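Local coordinates for DNA replication and repair protein RecF (Caldanaerobacter subterraneus subsp. tengcongensis, PDB 5Z69), which acts as an ABC-type ATPase and recombination mediator of the RecFOR DNA repair pathway, switching conformation with ATP and probably binding single-stranded DNA, at the interface of chains A and B. Numbering follows the deposited sequence. Chains: chain A/B, DNA replication and repair protein RecF.

The interface of chains A and B. Residues chain A 137, 141, 232, 272-273, 275; chain B 283, 287-288.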
loop_
_atom_site.group_PDB
_atom_site.type_symbol
_atom_site.label_atom_id
_atom_site.label_comp_id
_atom_site.label_asym_id
_atom_site.label_seq_id
_atom_site.Cartn_x
_atom_site.Cartn_y
_atom_site.Cartn_z
ATOM N N PRO A 137 -4.444 -9.070 2.160
ATOM C CA PRO A 137 -3.504 -9.263 1.046
ATOM C C PRO A 137 -3.377 -10.742 0.648
ATOM O O PRO A 137 -3.267 -11.068 -0.519
ATOM C CB PRO A 137 -2.176 -8.744 1.619
ATOM C CG PRO A 137 -2.577 -7.786 2.685
ATOM C CD PRO A 137 -3.823 -8.356 3.285
ATOM N N ARG A 141 -3.634 -12.224 -2.992
ATOM C CA ARG A 141 -2.412 -12.819 -3.489
ATOM C C ARG A 141 -2.614 -14.287 -3.923
ATOM O O ARG A 141 -2.155 -14.690 -4.979
ATOM C CB ARG A 141 -1.347 -12.717 -2.410
ATOM C CG ARG A 141 0.050 -12.562 -2.915
ATOM C CD ARG A 141 0.941 -12.097 -1.789
ATOM N NE ARG A 141 0.711 -12.842 -0.551
ATOM C CZ ARG A 141 0.499 -12.277 0.633
ATOM N NH1 ARG A 141 0.484 -10.941 0.757
ATOM N NH2 ARG A 141 0.303 -13.045 1.700
ATOM N N LEU A 232 0.602 -2.895 -5.218
ATOM C CA LEU A 232 1.576 -2.615 -4.168
ATOM C C LEU A 232 2.682 -3.658 -4.166
ATOM O O LEU A 232 2.710 -4.542 -3.292
ATOM C CB LEU A 232 0.894 -2.578 -2.797
ATOM C CG LEU A 232 -0.296 -1.624 -2.678
ATOM C CD1 LEU A 232 -0.738 -1.502 -1.226
ATOM C CD2 LEU A 232 0.083 -0.272 -3.252
ATOM N N HIS A 272 5.639 -12.473 -1.663
ATOM C CA HIS A 272 4.745 -13.112 -0.696
ATOM C C HIS A 272 4.172 -12.142 0.335
ATOM O O HIS A 272 3.432 -12.563 1.235
ATOM C CB HIS A 272 5.472 -14.247 0.036
ATOM C CG HIS A 272 6.650 -13.778 0.831
ATOM N ND1 HIS A 272 7.825 -13.364 0.244
ATOM C CD2 HIS A 272 6.823 -13.627 2.166
ATOM C CE1 HIS A 272 8.679 -12.996 1.183
ATOM N NE2 HIS A 272 8.097 -13.152 2.358
ATOM N N ARG A 273 4.515 -10.859 0.216
ATOM C CA ARG A 273 3.951 -9.845 1.112
ATOM C C ARG A 273 3.231 -8.768 0.346
ATOM O O ARG A 273 2.907 -7.741 0.913
ATOM C CB ARG A 273 5.037 -9.176 1.970
ATOM C CG ARG A 273 5.688 -10.088 2.984
ATOM C CD ARG A 273 4.705 -10.464 4.073
ATOM N NE ARG A 273 5.375 -11.171 5.160
ATOM C CZ ARG A 273 6.039 -10.576 6.147
ATOM N NH2 ARG A 273 6.612 -11.332 7.074
ATOM N N ASP A 275 0.288 -6.896 -2.297
ATOM C CA ASP A 275 -1.161 -6.851 -2.400
ATOM C C ASP A 275 -1.503 -6.077 -3.645
ATOM O O ASP A 275 -0.604 -5.556 -4.300
ATOM C CB ASP A 275 -1.772 -6.212 -1.154
ATOM C CG ASP A 275 -3.270 -6.423 -1.054
ATOM O OD1 ASP A 275 -3.820 -7.194 -1.860
ATOM O OD2 ASP A 275 -3.906 -5.818 -0.161
ATOM N N TYR B 283 5.160 -6.269 9.798
ATOM C CA TYR B 283 4.409 -6.081 8.561
ATOM C C TYR B 283 4.305 -4.620 8.126
ATOM O O TYR B 283 4.140 -3.715 8.945
ATOM C CB TYR B 283 3.012 -6.689 8.708
ATOM C CG TYR B 283 3.036 -8.211 8.648
ATOM C CD1 TYR B 283 2.812 -8.886 7.452
ATOM C CD2 TYR B 283 3.299 -8.968 9.789
ATOM C CE1 TYR B 283 2.842 -10.286 7.397
ATOM C CE2 TYR B 283 3.328 -10.356 9.744
ATOM C CZ TYR B 283 3.100 -11.008 8.549
ATOM O OH TYR B 283 3.136 -12.385 8.510
ATOM N N VAL B 287 0.494 -1.597 3.843
ATOM C CA VAL B 287 -0.157 -2.698 3.120
ATOM C C VAL B 287 -1.094 -3.538 4.000
ATOM O O VAL B 287 -2.169 -3.933 3.558
ATOM C CB VAL B 287 0.903 -3.639 2.489
ATOM C CG1 VAL B 287 0.268 -4.881 1.832
ATOM C CG2 VAL B 287 1.702 -2.901 1.453
ATOM N N TYR B 288 -0.660 -3.849 5.218
ATOM C CA TYR B 288 -1.374 -4.766 6.102
ATOM C C TYR B 288 -2.167 -4.116 7.247
ATOM O O TYR B 288 -2.956 -4.781 7.904
ATOM C CB TYR B 288 -0.359 -5.740 6.723
ATOM C CG TYR B 288 0.000 -6.895 5.837
ATOM C CD1 TYR B 288 0.982 -6.763 4.860
ATOM C CD2 TYR B 288 -0.636 -8.128 5.978
ATOM C CE1 TYR B 288 1.334 -7.822 4.051
ATOM C CE2 TYR B 288 -0.297 -9.217 5.159
ATOM C CZ TYR B 288 0.685 -9.051 4.198
ATOM O OH TYR B 288 1.029 -10.103 3.387
HETATM O O HOH W 1 0.329 -12.348 4.690
HETATM O O HOH W 2 -3.640 -3.563 1.137
#
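Chain B offers the short strand 283-284 and the helix turn 285-288, which sit against the start of helix 137-151, the 3-10 turn 271-273, the end of strand 227-232 and the start of strand 275-280 of chain A. Both are copies of the RecF/RecN/SMC-type ATPase; the pairing is not an exact two-fold, and the structure alone does not show whether it forms in solution. B:Tyr288 lies with its ring between A:Pro137 and B:Tyr283 of its own chain. A:Pro137 CG lies over one face, 3.7 Å from the ring centroid in a CH-pi contact; B:Tyr283 CD1 covers the centre of the opposite face. At the tip, the phenol OH accepts a hydrogen bond from A:Arg141 NH1 (2.8 Å, 147° at H), tilted 21° out of the guanidinium plane. Water 1, at the guanidinium edge, links that hydroxyl to A:Arg141 NH2. The carbonyl oxygen of A:His272, 3.0 Å above the guanidinium centre, is likely to steady its positive charge electrostatically. A phenylalanine at B:Tyr288 lacks the hydroxyl that takes the A:Arg141 hydrogen bond and holds water 1, and would probably loosen the guanidinium's hold on chain B. A:Arg273, incompletely modelled and bent at chi2 (-68°), runs crosswise to B:Tyr283, its guanidinium nearly flat over the ring's rim, CZ 3.4 Å from CE1. B:Val287 splits its branches: CG1 meets A:Asp275 CB at 3.9 Å, while CG2 touches A:Leu232 CD1. Water 2 joins A:Asp275 OD2 to the B:Val287 carbonyl.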